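Local coordinates for heavy metal cation tricomponent efflux pump ZneA(CzcA-like) (Cupriavidus metallidurans, PDB 4K0J), which acts as a Zn(II)/proton antiporter of the RND superfamily in the inner membrane, probably as the pump of a tripartite heavy-metal efflux complex, at residues C[138-144]-C[315-321]; C[549-555]-C[627-631]; C[586-592]-C[610-616]. The contacts are given in a common frame with arbitrary orientation. Numbering follows the deposited sequence.

In the fold
Interaction 1 precedes the other two along the chain and joins the first and last strands of one periplasmic alpha/beta subdomain, consistent with the PN2 subdomain of RND pumps. Interactions 2 and 3 share a second such subdomain, consistent with PC1; residues 586-592 and 610-616 both lie in the sequence between the two segments of interaction 2. Their centres are about 12 Å apart, and strands 554-560 and 608-615 are neighbours in one sheet. The centre of interaction 1 is about 14 Å from that of interaction 3 and about 23 Å from that of interaction 2. Tyr-320 packs on Val-591, Ala-612 and Thr-614, so the two subdomains meet directly.

Interaction 1: residues C[138-144]-C[315-321]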
loop_
_atom_site.group_PDB
_atom_site.type_symbol
_atom_site.label_atom_id
_atom_site.label_comp_id
_atom_site.label_asym_id
_atom_site.label_seq_id
_atom_site.Cartn_x
_atom_site.Cartn_y
_atom_site.Cartn_z
ATOM N N TYR C 138 -24.978 6.999 -14.277
ATOM C CA TYR C 138 -25.695 8.098 -14.914
ATOM C C TYR C 138 -25.552 8.067 -16.429
ATOM O O TYR C 138 -24.594 8.604 -16.985
ATOM C CB TYR C 138 -25.199 9.427 -14.355
ATOM C CG TYR C 138 -25.931 10.651 -14.861
ATOM C CD1 TYR C 138 -25.401 11.427 -15.883
ATOM C CD2 TYR C 138 -27.135 11.047 -14.299
ATOM C CE1 TYR C 138 -26.057 12.555 -16.342
ATOM C CE2 TYR C 138 -27.797 12.176 -14.746
ATOM C CZ TYR C 138 -27.254 12.925 -15.770
ATOM O OH TYR C 138 -27.912 14.050 -16.218
ATOM N N ARG C 139 -26.511 7.430 -17.091
ATOM C CA ARG C 139 -26.527 7.357 -18.550
ATOM C C ARG C 139 -27.283 8.539 -19.128
ATOM O O ARG C 139 -28.335 8.914 -18.618
ATOM C CB ARG C 139 -27.158 6.043 -19.006
ATOM C CG ARG C 139 -26.280 4.839 -18.738
ATOM C CD ARG C 139 -26.978 3.541 -19.070
ATOM N NE ARG C 139 -26.074 2.408 -18.918
ATOM C CZ ARG C 139 -25.302 1.937 -19.892
ATOM N NH1 ARG C 139 -25.335 2.504 -21.092
ATOM N NH2 ARG C 139 -24.501 0.899 -19.667
ATOM N N TYR C 140 -26.740 9.141 -20.181
ATOM C CA TYR C 140 -27.337 10.349 -20.736
ATOM C C TYR C 140 -27.097 10.454 -22.230
ATOM O O TYR C 140 -26.309 9.705 -22.801
ATOM C CB TYR C 140 -26.778 11.602 -20.050
ATOM C CG TYR C 140 -25.378 11.949 -20.497
ATOM C CD1 TYR C 140 -25.157 12.846 -21.535
ATOM C CD2 TYR C 140 -24.280 11.366 -19.899
ATOM C CE1 TYR C 140 -23.884 13.161 -21.957
ATOM C CE2 TYR C 140 -22.999 11.675 -20.311
ATOM C CZ TYR C 140 -22.807 12.570 -21.342
ATOM O OH TYR C 140 -21.529 12.870 -21.754
ATOM N N THR C 141 -27.768 11.420 -22.845
ATOM C CA THR C 141 -27.624 11.686 -24.266
ATOM C C THR C 141 -27.704 13.188 -24.485
ATOM O O THR C 141 -28.451 13.888 -23.791
ATOM C CB THR C 141 -28.715 10.958 -25.081
ATOM O OG1 THR C 141 -28.530 9.543 -24.956
ATOM C CG2 THR C 141 -28.641 11.323 -26.544
ATOM N N LEU C 142 -26.893 13.681 -25.415
ATOM C CA LEU C 142 -26.975 15.061 -25.861
ATOM C C LEU C 142 -28.168 15.227 -26.804
ATOM O O LEU C 142 -28.148 14.713 -27.924
ATOM C CB LEU C 142 -25.688 15.460 -26.596
ATOM C CG LEU C 142 -24.497 16.046 -25.825
ATOM C CD1 LEU C 142 -24.927 17.246 -24.999
ATOM C CD2 LEU C 142 -23.832 15.004 -24.951
ATOM N N VAL C 143 -29.206 15.938 -26.365
ATOM C CA VAL C 143 -30.313 16.241 -27.271
ATOM C C VAL C 143 -30.262 17.657 -27.832
ATOM O O VAL C 143 -29.744 18.586 -27.200
ATOM C CB VAL C 143 -31.702 16.022 -26.640
ATOM C CG1 VAL C 143 -31.888 14.570 -26.256
ATOM C CG2 VAL C 143 -31.902 16.949 -25.459
ATOM N N SER C 144 -30.812 17.787 -29.034
ATOM C CA SER C 144 -30.933 19.054 -29.730
ATOM C C SER C 144 -31.922 18.864 -30.872
ATOM O O SER C 144 -32.216 17.734 -31.264
ATOM C CB SER C 144 -29.583 19.494 -30.288
ATOM O OG SER C 144 -29.711 20.716 -30.993
ATOM N N VAL C 315 -29.139 22.580 -26.625
ATOM C CA VAL C 315 -28.293 21.412 -26.497
ATOM C C VAL C 315 -28.339 21.081 -25.022
ATOM O O VAL C 315 -27.785 21.801 -24.189
ATOM C CB VAL C 315 -26.846 21.668 -26.961
ATOM C CG1 VAL C 315 -25.904 20.622 -26.386
ATOM C CG2 VAL C 315 -26.772 21.673 -28.474
ATOM N N LYS C 316 -29.049 20.011 -24.696
ATOM C CA LYS C 316 -29.246 19.655 -23.304
ATOM C C LYS C 316 -28.774 18.233 -23.046
ATOM O O LYS C 316 -29.112 17.313 -23.793
ATOM C CB LYS C 316 -30.720 19.813 -22.917
ATOM C CG LYS C 316 -31.241 21.244 -22.994
ATOM C CD LYS C 316 -30.517 22.151 -22.004
ATOM C CE LYS C 316 -31.046 23.579 -22.038
ATOM N NZ LYS C 316 -30.699 24.292 -23.300
ATOM N N VAL C 317 -27.969 18.061 -22.002
ATOM C CA VAL C 317 -27.601 16.726 -21.560
ATOM C C VAL C 317 -28.763 16.179 -20.755
ATOM O O VAL C 317 -29.128 16.729 -19.715
ATOM C CB VAL C 317 -26.301 16.713 -20.722
ATOM C CG1 VAL C 317 -26.189 17.963 -19.883
ATOM C CG2 VAL C 317 -26.260 15.493 -19.833
ATOM N N VAL C 318 -29.375 15.115 -21.256
ATOM C CA VAL C 318 -30.533 14.554 -20.576
ATOM C C VAL C 318 -30.307 13.088 -20.273
ATOM O O VAL C 318 -29.945 12.317 -21.156
ATOM C CB VAL C 318 -31.814 14.731 -21.397
ATOM C CG1 VAL C 318 -31.505 14.622 -22.853
ATOM C CG2 VAL C 318 -32.856 13.695 -20.990
ATOM N N PRO C 319 -30.499 12.705 -19.006
ATOM C CA PRO C 319 -30.283 11.325 -18.566
ATOM C C PRO C 319 -31.454 10.404 -18.898
ATOM O O PRO C 319 -32.578 10.870 -19.061
ATOM C CB PRO C 319 -30.150 11.470 -17.050
ATOM C CG PRO C 319 -30.951 12.685 -16.714
ATOM C CD PRO C 319 -30.810 13.612 -17.885
ATOM N N TYR C 320 -31.183 9.108 -18.999
ATOM C CA TYR C 320 -32.239 8.119 -19.161
ATOM C C TYR C 320 -32.107 7.029 -18.105
ATOM O O TYR C 320 -33.078 6.348 -17.774
ATOM C CB TYR C 320 -32.288 7.546 -20.590
ATOM C CG TYR C 320 -31.086 6.749 -21.041
ATOM C CD1 TYR C 320 -30.920 5.425 -20.660
ATOM C CD2 TYR C 320 -30.137 7.309 -21.891
ATOM C CE1 TYR C 320 -29.829 4.685 -21.087
ATOM C CE2 TYR C 320 -29.042 6.576 -22.324
ATOM C CZ TYR C 320 -28.895 5.263 -21.919
ATOM O OH TYR C 320 -27.814 4.527 -22.341
ATOM N N ILE C 321 -30.897 6.872 -17.581
ATOM C CA ILE C 321 -30.701 6.110 -16.354
ATOM C C ILE C 321 -29.964 6.987 -15.350
ATOM O O ILE C 321 -28.972 7.630 -15.679
ATOM C CB ILE C 321 -29.945 4.776 -16.577
ATOM C CG1 ILE C 321 -30.726 3.875 -17.538
ATOM C CG2 ILE C 321 -29.746 4.050 -15.253
ATOM C CD1 ILE C 321 -30.153 2.469 -17.697
#
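Residues 138-143 and 316-319 run antiparallel, their short axes 4.5 Å apart at closest approach and 145° between directions. Paired backbone bonds join Thr-141 with Val-318 (N to O 2.9 Å, O to N 3.0 Å) and Val-143 with Lys-316 (N to O 2.9 Å, O to N 3.0 Å). At Arg-139 the register slips by one in a classic beta bulge: its O accepts Tyr-320 N at 2.9 Å and, weakly, Ile-321 N at 3.4 Å, while its N reaches Ile-321 O at 2.8 Å. Beside the bulge Arg-139 CB lies over a face of the Tyr-320 ring, 3.8 Å from its centroid (CH-pi); Arg-139 NH1 bonds Tyr-320 OH weakly (3.4 Å), and that hydroxyl also bonds Gln-281. Tyr-140 CD1 meets Val-317 CG2 at 3.3 Å; on the opposite face Val-143 CG1 meets Val-318 CG1 at 3.4 Å. Tyr-140 and Leu-142 pack against helix 149-164, Val-317 against helix 292-310, and strand 280-287 pairs with the other edge of strand 135-143, as in a ferredoxin-like fold.

Interaction 2: residues C[549-555]-C[627-631]; sequences YLDEGSI and KQQLI
This is a loop-to-helix side-chain contact, in which the turn leading into strand 554-560 faces the first turn of helix 627-638 without any hydrogen bond between the two segments. The backbones stay well apart: CA-CA distances are 9.8 Å for Tyr-549 to Gln-628, 9.4 Å for Asp-551 to Lys-627 and 8.7 Å for Ile-555 to Ile-631. Leu-550, with phi/psi 57/81, helps the loop curl before Ile-555 becomes extended. Lys-627, t at chi1 to chi3 and m at chi4, stretches into this curl; its NZ forms a long salt bridge with Asp-551 OD1 at 3.6 Å, although the ammonium position is less certain. Tyr-549 (chi1 t) presents a ring face to Gln-628, whose NE2 is 3.7 Å from Tyr-549 CG. Deeper in, Ile-555 (m, t) and Ile-631 (m, t) close the apolar side, CD1 of the former 3.6 Å from CG1 of the latter. The start of the first strand and the second helix of a beta-alpha-beta-beta-alpha-beta unit thus meet here, consistent with the ferredoxin-like subdomains of RND pumps.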
loop_
_atom_site.group_PDB
_atom_site.type_symbol
_atom_site.label_atom_id
_atom_site.label_comp_id
_atom_site.label_asym_id
_atom_site.label_seq_id
_atom_site.Cartn_x
_atom_site.Cartn_y
_atom_site.Cartn_z
ATOM N N TYR C 549 -35.614 -11.926 -7.839
ATOM C CA TYR C 549 -35.329 -11.133 -9.036
ATOM C C TYR C 549 -34.548 -9.840 -8.784
ATOM O O TYR C 549 -33.735 -9.436 -9.620
ATOM C CB TYR C 549 -36.630 -10.828 -9.780
ATOM C CG TYR C 549 -36.482 -9.851 -10.925
ATOM C CD1 TYR C 549 -35.924 -10.246 -12.135
ATOM C CD2 TYR C 549 -36.913 -8.536 -10.798
ATOM C CE1 TYR C 549 -35.793 -9.356 -13.184
ATOM C CE2 TYR C 549 -36.788 -7.642 -11.840
ATOM C CZ TYR C 549 -36.227 -8.055 -13.027
ATOM O OH TYR C 549 -36.108 -7.152 -14.055
ATOM N N LEU C 550 -34.786 -9.210 -7.635
ATOM C CA LEU C 550 -34.149 -7.936 -7.293
ATOM C C LEU C 550 -34.421 -6.871 -8.353
ATOM O O LEU C 550 -33.582 -6.612 -9.217
ATOM C CB LEU C 550 -32.641 -8.103 -7.072
ATOM C CG LEU C 550 -32.128 -7.843 -5.653
ATOM C CD1 LEU C 550 -32.334 -9.065 -4.759
ATOM C CD2 LEU C 550 -30.672 -7.416 -5.664
ATOM N N ASP C 551 -35.596 -6.254 -8.270
ATOM C CA ASP C 551 -36.063 -5.328 -9.293
ATOM C C ASP C 551 -35.323 -3.990 -9.285
ATOM O O ASP C 551 -35.336 -3.260 -8.295
ATOM C CB ASP C 551 -37.564 -5.091 -9.134
ATOM C CG ASP C 551 -38.234 -4.669 -10.429
ATOM O OD1 ASP C 551 -37.528 -4.239 -11.363
ATOM O OD2 ASP C 551 -39.475 -4.766 -10.513
ATOM N N GLU C 552 -34.673 -3.680 -10.402
ATOM C CA GLU C 552 -34.061 -2.374 -10.586
ATOM C C GLU C 552 -35.057 -1.480 -11.331
ATOM O O GLU C 552 -36.192 -1.883 -11.588
ATOM C CB GLU C 552 -32.749 -2.509 -11.362
ATOM C CG GLU C 552 -31.828 -3.603 -10.830
ATOM C CD GLU C 552 -30.546 -3.762 -11.644
ATOM O OE1 GLU C 552 -30.375 -3.060 -12.665
ATOM O OE2 GLU C 552 -29.708 -4.599 -11.254
ATOM N N GLY C 553 -34.641 -0.270 -11.679
ATOM C CA GLY C 553 -35.536 0.653 -12.350
ATOM C C GLY C 553 -35.903 0.266 -13.774
ATOM O O GLY C 553 -36.917 0.724 -14.305
ATOM N N SER C 554 -35.090 -0.586 -14.391
ATOM C CA SER C 554 -35.205 -0.829 -15.825
ATOM C C SER C 554 -34.970 -2.279 -16.231
ATOM O O SER C 554 -35.002 -3.182 -15.399
ATOM C CB SER C 554 -34.232 0.083 -16.577
ATOM O OG SER C 554 -32.952 0.067 -15.972
ATOM N N ILE C 555 -34.739 -2.483 -17.526
ATOM C CA ILE C 555 -34.458 -3.807 -18.084
ATOM C C ILE C 555 -33.338 -3.737 -19.126
ATOM O O ILE C 555 -33.393 -2.916 -20.033
ATOM C CB ILE C 555 -35.707 -4.405 -18.768
ATOM C CG1 ILE C 555 -36.815 -4.668 -17.749
ATOM C CG2 ILE C 555 -35.357 -5.694 -19.495
ATOM C CD1 ILE C 555 -38.045 -5.287 -18.355
ATOM N N LYS C 627 -44.824 -6.950 -14.271
ATOM C CA LYS C 627 -43.511 -6.706 -14.867
ATOM C C LYS C 627 -42.950 -7.943 -15.566
ATOM O O LYS C 627 -42.412 -7.844 -16.668
ATOM C CB LYS C 627 -42.509 -6.193 -13.832
ATOM C CG LYS C 627 -41.100 -6.077 -14.390
ATOM C CD LYS C 627 -40.239 -5.152 -13.563
ATOM C CE LYS C 627 -38.917 -4.847 -14.259
ATOM N NZ LYS C 627 -38.091 -6.066 -14.442
ATOM N N GLN C 628 -43.074 -9.101 -14.921
ATOM C CA GLN C 628 -42.622 -10.354 -15.510
ATOM C C GLN C 628 -43.440 -10.657 -16.758
ATOM O O GLN C 628 -42.913 -11.160 -17.753
ATOM C CB GLN C 628 -42.743 -11.502 -14.505
ATOM C CG GLN C 628 -41.892 -11.336 -13.259
ATOM C CD GLN C 628 -40.407 -11.354 -13.557
ATOM O OE1 GLN C 628 -39.984 -11.802 -14.620
ATOM N NE2 GLN C 628 -39.606 -10.868 -12.615
ATOM N N GLN C 629 -44.730 -10.335 -16.693
ATOM C CA GLN C 629 -45.629 -10.512 -17.826
ATOM C C GLN C 629 -45.308 -9.508 -18.930
ATOM O O GLN C 629 -45.522 -9.773 -20.110
ATOM C CB GLN C 629 -47.088 -10.388 -17.385
ATOM C CG GLN C 629 -48.096 -10.588 -18.509
ATOM C CD GLN C 629 -47.834 -11.849 -19.316
ATOM O OE1 GLN C 629 -47.543 -12.910 -18.761
ATOM N NE2 GLN C 629 -47.934 -11.734 -20.635
ATOM N N LEU C 630 -44.786 -8.355 -18.537
ATOM C CA LEU C 630 -44.300 -7.384 -19.499
ATOM C C LEU C 630 -43.079 -7.953 -20.191
ATOM O O LEU C 630 -42.895 -7.777 -21.392
ATOM C CB LEU C 630 -43.938 -6.075 -18.803
ATOM C CG LEU C 630 -43.354 -4.987 -19.702
ATOM C CD1 LEU C 630 -44.351 -4.586 -20.785
ATOM C CD2 LEU C 630 -42.920 -3.781 -18.870
ATOM N N ILE C 631 -42.250 -8.646 -19.417
ATOM C CA ILE C 631 -41.034 -9.261 -19.935
ATOM C C ILE C 631 -41.367 -10.367 -20.930
ATOM O O ILE C 631 -40.735 -10.478 -21.974
ATOM C CB ILE C 631 -40.136 -9.797 -18.792
ATOM C CG1 ILE C 631 -39.377 -8.643 -18.133
ATOM C CG2 ILE C 631 -39.140 -10.828 -19.302
ATOM C CD1 ILE C 631 -38.319 -9.090 -17.139
#

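Interaction 3: residues C[586-592]-C[610-616]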
loop_
_atom_site.group_PDB
_atom_site.type_symbol
_atom_site.label_atom_id
_atom_site.label_comp_id
_atom_site.label_asym_id
_atom_site.label_seq_id
_atom_site.Cartn_x
_atom_site.Cartn_y
_atom_site.Cartn_z
ATOM N N GLU C 586 -45.689 1.116 -21.238
ATOM C CA GLU C 586 -44.888 1.168 -20.016
ATOM C C GLU C 586 -43.412 1.483 -20.238
ATOM O O GLU C 586 -42.638 1.497 -19.283
ATOM C CB GLU C 586 -45.012 -0.141 -19.232
ATOM C CG GLU C 586 -46.420 -0.703 -19.149
ATOM C CD GLU C 586 -46.729 -1.659 -20.284
ATOM O OE1 GLU C 586 -46.014 -1.617 -21.304
ATOM O OE2 GLU C 586 -47.680 -2.460 -20.154
ATOM N N VAL C 587 -43.019 1.735 -21.483
ATOM C CA VAL C 587 -41.618 2.025 -21.786
ATOM C C VAL C 587 -41.334 3.511 -21.996
ATOM O O VAL C 587 -41.723 4.096 -23.005
ATOM C CB VAL C 587 -41.119 1.222 -22.993
ATOM C CG1 VAL C 587 -40.733 -0.173 -22.556
ATOM C CG2 VAL C 587 -42.185 1.173 -24.076
ATOM N N GLU C 588 -40.641 4.107 -21.030
ATOM C CA GLU C 588 -40.309 5.527 -21.062
ATOM C C GLU C 588 -39.358 5.850 -22.215
ATOM O O GLU C 588 -39.673 6.664 -23.085
ATOM C CB GLU C 588 -39.688 5.942 -19.724
ATOM C CG GLU C 588 -39.559 7.439 -19.514
ATOM C CD GLU C 588 -39.165 7.787 -18.090
ATOM O OE1 GLU C 588 -39.236 6.894 -17.219
ATOM O OE2 GLU C 588 -38.784 8.952 -17.845
ATOM N N HIS C 589 -38.195 5.206 -22.214
ATOM C CA HIS C 589 -37.221 5.356 -23.293
ATOM C C HIS C 589 -36.612 4.006 -23.653
ATOM O O HIS C 589 -36.549 3.099 -22.825
ATOM C CB HIS C 589 -36.098 6.312 -22.884
ATOM C CG HIS C 589 -36.544 7.724 -22.667
ATOM N ND1 HIS C 589 -36.666 8.634 -23.695
ATOM C CD2 HIS C 589 -36.880 8.387 -21.536
ATOM C CE1 HIS C 589 -37.068 9.794 -23.207
ATOM N NE2 HIS C 589 -37.206 9.671 -21.900
ATOM N N VAL C 590 -36.163 3.877 -24.895
ATOM C CA VAL C 590 -35.455 2.680 -25.330
ATOM C C VAL C 590 -34.181 3.086 -26.064
ATOM O O VAL C 590 -34.220 3.860 -27.026
ATOM C CB VAL C 590 -36.315 1.802 -26.254
ATOM C CG1 VAL C 590 -35.585 0.512 -26.580
ATOM C CG2 VAL C 590 -37.653 1.505 -25.605
ATOM N N VAL C 591 -33.055 2.562 -25.594
ATOM C CA VAL C 591 -31.745 2.915 -26.121
ATOM C C VAL C 591 -31.024 1.678 -26.637
ATOM O O VAL C 591 -30.927 0.677 -25.937
ATOM C CB VAL C 591 -30.870 3.573 -25.034
ATOM C CG1 VAL C 591 -29.411 3.569 -25.447
ATOM C CG2 VAL C 591 -31.342 4.983 -24.736
ATOM N N THR C 592 -30.518 1.747 -27.860
ATOM C CA THR C 592 -29.719 0.656 -28.403
ATOM C C THR C 592 -28.262 1.073 -28.525
ATOM O O THR C 592 -27.957 2.205 -28.913
ATOM C CB THR C 592 -30.213 0.203 -29.801
ATOM O OG1 THR C 592 -29.968 1.236 -30.766
ATOM C CG2 THR C 592 -31.700 -0.130 -29.775
ATOM N N GLU C 610 -26.388 -4.098 -27.248
ATOM C CA GLU C 610 -26.851 -4.038 -25.883
ATOM C C GLU C 610 -27.907 -2.962 -25.858
ATOM O O GLU C 610 -27.677 -1.849 -26.328
ATOM C CB GLU C 610 -25.711 -3.684 -24.942
ATOM C CG GLU C 610 -24.805 -4.848 -24.603
ATOM C CD GLU C 610 -23.691 -4.447 -23.669
ATOM O OE1 GLU C 610 -23.343 -5.250 -22.777
ATOM O OE2 GLU C 610 -23.167 -3.322 -23.826
ATOM N N THR C 611 -29.074 -3.302 -25.325
ATOM C CA THR C 611 -30.195 -2.371 -25.308
ATOM C C THR C 611 -30.585 -1.991 -23.882
ATOM O O THR C 611 -30.614 -2.839 -22.996
ATOM C CB THR C 611 -31.414 -2.977 -26.037
ATOM O OG1 THR C 611 -31.005 -3.472 -27.319
ATOM C CG2 THR C 611 -32.520 -1.940 -26.216
ATOM N N ALA C 612 -30.871 -0.715 -23.657
ATOM C CA ALA C 612 -31.395 -0.283 -22.369
ATOM C C ALA C 612 -32.877 0.068 -22.490
ATOM O O ALA C 612 -33.272 0.889 -23.319
ATOM C CB ALA C 612 -30.600 0.894 -21.834
ATOM N N VAL C 613 -33.695 -0.571 -21.659
ATOM C CA VAL C 613 -35.139 -0.359 -21.672
ATOM C C VAL C 613 -35.629 0.263 -20.375
ATOM O O VAL C 613 -35.710 -0.407 -19.345
ATOM C CB VAL C 613 -35.889 -1.674 -21.879
ATOM C CG1 VAL C 613 -37.384 -1.419 -21.912
ATOM C CG2 VAL C 613 -35.431 -2.335 -23.164
ATOM N N THR C 614 -35.956 1.548 -20.434
ATOM C CA THR C 614 -36.422 2.276 -19.261
ATOM C C THR C 614 -37.940 2.205 -19.185
ATOM O O THR C 614 -38.620 2.203 -20.210
ATOM C CB THR C 614 -35.983 3.753 -19.301
ATOM O OG1 THR C 614 -36.769 4.464 -20.265
ATOM C CG2 THR C 614 -34.511 3.865 -19.673
ATOM N N LEU C 615 -38.469 2.152 -17.969
ATOM C CA LEU C 615 -39.905 1.991 -17.776
ATOM C C LEU C 615 -40.563 3.223 -17.169
ATOM O O LEU C 615 -39.891 4.173 -16.765
ATOM C CB LEU C 615 -40.186 0.779 -16.883
ATOM C CG LEU C 615 -39.488 -0.529 -17.255
ATOM C CD1 LEU C 615 -39.886 -1.643 -16.292
ATOM C CD2 LEU C 615 -39.797 -0.908 -18.695
ATOM N N HIS C 616 -41.890 3.195 -17.118
ATOM C CA HIS C 616 -42.654 4.187 -16.377
ATOM C C HIS C 616 -42.756 3.734 -14.927
ATOM O O HIS C 616 -42.567 2.551 -14.638
ATOM C CB HIS C 616 -44.055 4.333 -16.975
ATOM C CG HIS C 616 -44.091 5.140 -18.234
ATOM N ND1 HIS C 616 -43.891 6.503 -18.248
ATOM C CD2 HIS C 616 -44.307 4.777 -19.521
ATOM C CE1 HIS C 616 -43.980 6.946 -19.489
ATOM N NE2 HIS C 616 -44.232 5.918 -20.281
#
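Val-591 and Ala-612 form the one regular hydrogen-bonded pair, close to the Thr-592/Thr-611 end: Val-591 N to Ala-612 O 2.8 Å, Ala-612 N to Val-591 O 2.7 Å. Further along, Thr-614 N gives a 2.9 Å bond to His-589 O, but His-589 N turns to the Thr-614 side chain, reaching OG1 at 2.5 Å. Thr-614 O instead takes a weak 2.9 Å bond from Glu-588 N, where the chain turns a corner, and His-616 N closes the end on Glu-586 O at 2.9 Å. The His-589 ring has its main polar partner in Asp-274, and the Glu-586 carboxylate, though poorly ordered, is modelled in a salt bridge with Arg-625. Val-587 CG1 packs on Val-613 CG1 at 3.6 Å. The side chains of Val-590, Thr-592 and Thr-611 lie against helix 567-581, and those of Val-587 and Val-613 against Met-634 of helix 627-638. On the opposite sheet face, Val-591 touches Tyr-320. Strand 269-272 continues the sheet beyond 587-595, while 554-560 flanks the other edge of 608-615.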